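PDB 3FAC: CENP-V/GFA domain-containing protein from Rhodobacter sphaeroides 2.4.1, which is of unknown function but probably binds zinc and may have carbon-sulfur lyase activity. Local coordinates for residues V10-E15 against Y88-A93; A41-L46 against H78-S83. One frame throughout, in Å; residues are numbered along the deposited sequence.

Contact 1 (V10-E15 against Y88-A93)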
loop_
_atom_site.group_PDB
_atom_site.type_symbol
_atom_site.label_atom_id
_atom_site.label_comp_id
_atom_site.label_asym_id
_atom_site.label_seq_id
_atom_site.Cartn_x
_atom_site.Cartn_y
_atom_site.Cartn_z
ATOM N N VAL A 10 5.563 -9.413 7.321
ATOM C CA VAL A 10 4.186 -8.953 7.208
ATOM C C VAL A 10 3.412 -9.597 6.056
ATOM O O VAL A 10 3.921 -9.720 4.941
ATOM C CB VAL A 10 4.141 -7.421 7.015
ATOM C CG1 VAL A 10 2.741 -6.910 7.261
ATOM C CG2 VAL A 10 5.137 -6.743 7.940
ATOM N N GLU A 11 2.181 -10.014 6.336
ATOM C CA GLU A 11 1.328 -10.596 5.309
ATOM C C GLU A 11 -0.093 -10.074 5.423
ATOM O O GLU A 11 -0.712 -10.155 6.483
ATOM C CB GLU A 11 1.288 -12.124 5.387
ATOM C CG GLU A 11 0.401 -12.717 4.289
ATOM C CD GLU A 11 0.386 -14.233 4.262
ATOM O OE1 GLU A 11 1.478 -14.840 4.248
ATOM O OE2 GLU A 11 -0.721 -14.816 4.234
ATOM N N ILE A 12 -0.609 -9.535 4.329
ATOM C CA ILE A 12 -1.967 -9.026 4.324
ATOM C C ILE A 12 -2.845 -9.888 3.424
ATOM O O ILE A 12 -2.353 -10.741 2.680
ATOM C CB ILE A 12 -2.020 -7.564 3.833
ATOM C CG1 ILE A 12 -1.442 -7.460 2.422
ATOM C CG2 ILE A 12 -1.247 -6.667 4.785
ATOM C CD1 ILE A 12 -1.610 -6.090 1.795
ATOM N N GLU A 13 -4.151 -9.664 3.516
ATOM C CA GLU A 13 -5.142 -10.381 2.722
ATOM C C GLU A 13 -6.063 -9.271 2.233
ATOM O O GLU A 13 -6.901 -8.782 2.989
ATOM C CB GLU A 13 -5.909 -11.358 3.615
ATOM C CG GLU A 13 -6.355 -12.642 2.934
ATOM C CD GLU A 13 -7.536 -12.451 2.010
ATOM O OE1 GLU A 13 -7.440 -11.629 1.072
ATOM O OE2 GLU A 13 -8.564 -13.134 2.220
ATOM N N VAL A 14 -5.907 -8.860 0.977
ATOM C CA VAL A 14 -6.722 -7.764 0.458
ATOM C C VAL A 14 -7.440 -8.001 -0.868
ATOM O O VAL A 14 -6.947 -8.705 -1.747
ATOM C CB VAL A 14 -5.867 -6.475 0.327
ATOM C CG1 VAL A 14 -4.726 -6.701 -0.643
ATOM C CG2 VAL A 14 -6.729 -5.316 -0.125
ATOM N N GLU A 15 -8.620 -7.400 -0.990
ATOM C CA GLU A 15 -9.431 -7.486 -2.197
ATOM C C GLU A 15 -9.436 -6.094 -2.811
ATOM O O GLU A 15 -9.898 -5.139 -2.182
ATOM C CB GLU A 15 -10.866 -7.895 -1.859
ATOM C CG GLU A 15 -11.007 -9.264 -1.211
ATOM C CD GLU A 15 -10.514 -10.389 -2.102
ATOM O OE1 GLU A 15 -10.928 -10.432 -3.281
ATOM O OE2 GLU A 15 -9.719 -11.231 -1.624
ATOM N N TYR A 88 -7.933 2.110 1.377
ATOM C CA TYR A 88 -6.557 1.777 1.683
ATOM C C TYR A 88 -5.786 1.888 0.379
ATOM O O TYR A 88 -6.337 1.651 -0.694
ATOM C CB TYR A 88 -6.438 0.337 2.187
ATOM C CG TYR A 88 -6.744 0.105 3.647
ATOM C CD1 TYR A 88 -6.009 0.736 4.649
ATOM C CD2 TYR A 88 -7.721 -0.810 4.029
ATOM C CE1 TYR A 88 -6.236 0.452 5.999
ATOM C CE2 TYR A 88 -7.956 -1.102 5.371
ATOM C CZ TYR A 88 -7.211 -0.471 6.349
ATOM O OH TYR A 88 -7.433 -0.780 7.672
ATOM N N GLY A 89 -4.518 2.259 0.475
ATOM C CA GLY A 89 -3.677 2.345 -0.699
ATOM C C GLY A 89 -2.707 1.198 -0.518
ATOM O O GLY A 89 -1.974 1.166 0.468
ATOM N N VAL A 90 -2.706 0.247 -1.446
ATOM C CA VAL A 90 -1.827 -0.910 -1.333
ATOM C C VAL A 90 -0.668 -0.902 -2.319
ATOM O O VAL A 90 -0.817 -0.488 -3.470
ATOM C CB VAL A 90 -2.615 -2.226 -1.532
ATOM C CG1 VAL A 90 -1.693 -3.426 -1.345
ATOM C CG2 VAL A 90 -3.763 -2.295 -0.553
ATOM N N ASN A 91 0.485 -1.367 -1.854
ATOM C CA ASN A 91 1.685 -1.454 -2.677
ATOM C C ASN A 91 1.495 -2.653 -3.624
ATOM O O ASN A 91 1.567 -3.807 -3.192
ATOM C CB ASN A 91 2.902 -1.689 -1.777
ATOM C CG ASN A 91 4.222 -1.468 -2.495
ATOM O OD1 ASN A 91 4.370 -1.784 -3.673
ATOM N ND2 ASN A 91 5.199 -0.936 -1.770
ATOM N N VAL A 92 1.250 -2.380 -4.904
ATOM C CA VAL A 92 1.041 -3.445 -5.888
ATOM C C VAL A 92 2.198 -4.449 -5.945
ATOM O O VAL A 92 1.990 -5.633 -6.200
ATOM C CB VAL A 92 0.831 -2.871 -7.327
ATOM C CG1 VAL A 92 -0.294 -1.841 -7.329
ATOM C CG2 VAL A 92 2.122 -2.257 -7.846
ATOM N N ALA A 93 3.413 -3.972 -5.698
ATOM C CA ALA A 93 4.586 -4.829 -5.748
ATOM C C ALA A 93 4.640 -5.896 -4.659
ATOM O O ALA A 93 5.397 -6.857 -4.772
ATOM C CB ALA A 93 5.844 -3.983 -5.708
#
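Val90 meets Ile12 and Val14 by separate methyls, its two branches spread along the facing strand. Its CG1, anti to the backbone N (chi1 -177°), runs tip to tip into Ile12, touching CD1 of that residue at 4.1 Å. The CG2 branch turns instead to Val14, with Val90 CG2 4.3 Å from Val14 CG2. Ile12 offers its long arm because CG1 sits between its own backbone N and carbonyl carbon (chi1 59°), and the extended second torsion carries CD1 toward Val90. The contact is purely apolar, and the backbones stay well apart, with Val14 CA 8.6 Å from Val90 CA. Ile12 also packs on Ile94, and Val14 on Leu46. Glu11 and Glu13 alternate with these two residues; Glu11 forms a salt bridge to Arg50. Past Val90 the chain bends at an Asx turn, where Asn91 OD1 accepts from Ala93 N at 3.1 Å with a bent N-H...O angle of 136°; Asn91 ND2 binds Tyr76 O. Aliphatic side chains meeting between strand 11-14 of the three-stranded antiparallel sheet and strand 87-91 of the five-stranded one join two beta sheets through their apolar sides, consistent with the beta-tent fold of the Gfa family.

Contact 2 (A41-L46 against H78-S83); sequences ARLSDL and HHQRRS
The backbones of 41-46 and 78-83 keep apart, Leu43 CA lying 8.4 Å from Gln80 CA, while the first chain reverses through a type I beta turn closed by Asp45 N to Arg42 O at 2.8 Å. In what is probably a beta-tent fold the turn leads from strand 38-42 of the five-stranded sheet to strand 46-50 of the three-stranded one, and it brings Leu46 back over the larger sheet. There Leu46 and His78 cross obliquely. Leu46 CG is anti to its backbone N (chi1 -171°), which sends both methyls to the imidazole: CD2 lies over one ring face, 4.0 Å from His78 CD2, and CD1 reaches the CG-CD2 side of the ring. His78 also stacks with Trp68 and meets Tyr88 edge-to-face, so the leucine joins an aromatic cluster; it touches Tyr88 and Val90 as well. An alanine here lacks CG and both methyls, which would probably open a gap over one face of the imidazole and lose the packing on Tyr88 and Val90. Nearer the turn, extended Gln80 meets Leu43 loosely, Leu43 CD2 to Gln80 OE1 at 4.3 Å. The tightest touch across the two segments is Leu46 CD1 on His78 CD2, at 3.7 Å.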
loop_
_atom_site.group_PDB
_atom_site.type_symbol
_atom_site.label_atom_id
_atom_site.label_comp_id
_atom_site.label_asym_id
_atom_site.label_seq_id
_atom_site.Cartn_x
_atom_site.Cartn_y
_atom_site.Cartn_z
ATOM N N ALA A 41 -8.678 -0.103 -2.085
ATOM C CA ALA A 41 -9.301 -1.244 -1.420
ATOM C C ALA A 41 -10.170 -0.773 -0.248
ATOM O O ALA A 41 -9.715 -0.010 0.601
ATOM C CB ALA A 41 -8.232 -2.206 -0.923
ATOM N N ARG A 42 -11.422 -1.224 -0.209
ATOM C CA ARG A 42 -12.335 -0.845 0.868
ATOM C C ARG A 42 -11.757 -1.274 2.214
ATOM O O ARG A 42 -11.037 -2.269 2.295
ATOM C CB ARG A 42 -13.698 -1.517 0.678
ATOM C CG ARG A 42 -14.388 -1.226 -0.645
ATOM C CD ARG A 42 -15.652 -2.066 -0.783
ATOM N NE ARG A 42 -16.313 -1.885 -2.073
ATOM C CZ ARG A 42 -16.930 -0.768 -2.454
ATOM N NH1 ARG A 42 -16.976 0.279 -1.641
ATOM N NH2 ARG A 42 -17.502 -0.701 -3.651
ATOM N N LEU A 43 -12.079 -0.525 3.267
ATOM C CA LEU A 43 -11.597 -0.840 4.611
ATOM C C LEU A 43 -11.909 -2.279 4.994
ATOM O O LEU A 43 -11.079 -2.969 5.588
ATOM C CB LEU A 43 -12.240 0.082 5.649
ATOM C CG LEU A 43 -11.784 1.535 5.765
ATOM C CD1 LEU A 43 -12.552 2.206 6.898
ATOM C CD2 LEU A 43 -10.286 1.592 6.034
ATOM N N SER A 44 -13.116 -2.722 4.658
ATOM C CA SER A 44 -13.546 -4.078 4.974
ATOM C C SER A 44 -13.003 -5.128 4.004
ATOM O O SER A 44 -13.411 -6.288 4.049
ATOM C CB SER A 44 -15.076 -4.141 5.019
ATOM O OG SER A 44 -15.647 -3.543 3.869
ATOM N N ASP A 45 -12.084 -4.726 3.129
ATOM C CA ASP A 45 -11.497 -5.667 2.181
ATOM C C ASP A 45 -10.028 -5.962 2.481
ATOM O O ASP A 45 -9.402 -6.765 1.791
ATOM C CB ASP A 45 -11.626 -5.149 0.744
ATOM C CG ASP A 45 -13.057 -5.188 0.232
ATOM O OD1 ASP A 45 -13.723 -6.232 0.398
ATOM O OD2 ASP A 45 -13.511 -4.179 -0.347
ATOM N N LEU A 46 -9.478 -5.323 3.510
ATOM C CA LEU A 46 -8.078 -5.539 3.867
ATOM C C LEU A 46 -7.929 -6.108 5.277
ATOM O O LEU A 46 -8.485 -5.583 6.240
ATOM C CB LEU A 46 -7.289 -4.228 3.727
ATOM C CG LEU A 46 -5.760 -4.261 3.856
ATOM C CD1 LEU A 46 -5.171 -3.043 3.165
ATOM C CD2 LEU A 46 -5.343 -4.305 5.320
ATOM N N HIS A 78 0.769 -0.877 2.996
ATOM C CA HIS A 78 -0.478 -0.187 2.683
ATOM C C HIS A 78 -0.638 1.069 3.534
ATOM O O HIS A 78 0.151 1.316 4.446
ATOM C CB HIS A 78 -1.664 -1.114 2.952
ATOM C CG HIS A 78 -1.826 -1.473 4.398
ATOM N ND1 HIS A 78 -0.882 -2.196 5.096
ATOM C CD2 HIS A 78 -2.806 -1.180 5.284
ATOM C CE1 HIS A 78 -1.274 -2.333 6.350
ATOM N NE2 HIS A 78 -2.439 -1.725 6.491
ATOM N N HIS A 79 -1.671 1.852 3.235
ATOM C CA HIS A 79 -1.952 3.072 3.984
ATOM C C HIS A 79 -3.416 3.468 3.863
ATOM O O HIS A 79 -4.092 3.099 2.905
ATOM C CB HIS A 79 -1.084 4.231 3.486
ATOM C CG HIS A 79 -1.454 4.719 2.120
ATOM N ND1 HIS A 79 -1.104 4.049 0.969
ATOM C CD2 HIS A 79 -2.149 5.812 1.723
ATOM C CE1 HIS A 79 -1.565 4.709 -0.079
ATOM N NE2 HIS A 79 -2.203 5.783 0.352
ATOM N N GLN A 80 -3.900 4.219 4.844
ATOM C CA GLN A 80 -5.280 4.679 4.835
ATOM C C GLN A 80 -5.308 6.076 4.228
ATOM O O GLN A 80 -4.991 7.057 4.899
ATOM C CB GLN A 80 -5.842 4.715 6.257
ATOM C CG GLN A 80 -7.284 5.193 6.338
ATOM C CD GLN A 80 -7.807 5.230 7.761
ATOM O OE1 GLN A 80 -7.868 4.202 8.439
ATOM N NE2 GLN A 80 -8.187 6.418 8.222
ATOM N N ARG A 81 -5.682 6.148 2.953
ATOM C CA ARG A 81 -5.756 7.408 2.224
ATOM C C ARG A 81 -6.266 8.567 3.070
ATOM O O ARG A 81 -7.029 8.379 4.025
ATOM C CB ARG A 81 -6.659 7.260 0.999
ATOM C CG ARG A 81 -6.145 6.302 -0.056
ATOM C CD ARG A 81 -7.008 6.368 -1.309
ATOM N NE ARG A 81 -6.517 5.490 -2.366
ATOM C CZ ARG A 81 -5.313 5.586 -2.926
ATOM N NH1 ARG A 81 -4.464 6.527 -2.532
ATOM N NH2 ARG A 81 -4.961 4.740 -3.887
ATOM N N ARG A 82 -5.841 9.776 2.715
ATOM C CA ARG A 82 -6.249 10.974 3.439
ATOM C C ARG A 82 -7.425 11.659 2.752
ATOM O O ARG A 82 -8.090 12.511 3.341
ATOM C CB ARG A 82 -5.075 11.947 3.568
ATOM C CG ARG A 82 -5.482 13.366 3.930
ATOM C CD ARG A 82 -4.311 14.296 4.204
ATOM N NE ARG A 82 -4.718 15.699 4.217
ATOM C CZ ARG A 82 -4.876 16.438 3.128
ATOM N NH1 ARG A 82 -4.661 15.912 1.930
ATOM N NH2 ARG A 82 -5.249 17.706 3.234
ATOM N N SER A 83 -7.674 11.284 1.501
ATOM C CA SER A 83 -8.853 11.752 0.781
ATOM C C SER A 83 -10.082 10.923 1.139
ATOM O O SER A 83 -11.190 11.449 1.237
ATOM C CB SER A 83 -8.610 11.708 -0.728
ATOM O OG SER A 83 -8.649 10.378 -1.214
#

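From the N terminus, strand 11-14 supplies the first half of contact 1 and waits longest for its partner. Next come strand 38-42 and the turn into 46-50, which begin contact 2; segment 78-83, beginning on strand 76-80, completes it after 31 intervening residues. Only then does strand 87-91 arrive and close contact 1, so the shorter loop lies wholly within the longer one and the two do not cross. Strand 87-91 is set between 38-42 and 76-80, and probable hydrogen bonds Tyr88 N to Ala41 O (2.9 Å) and Gly89 N to His79 O (2.6 Å) link the two contacts. Both join the three-stranded sheet, through 11-14 or Leu46, to the five-stranded one.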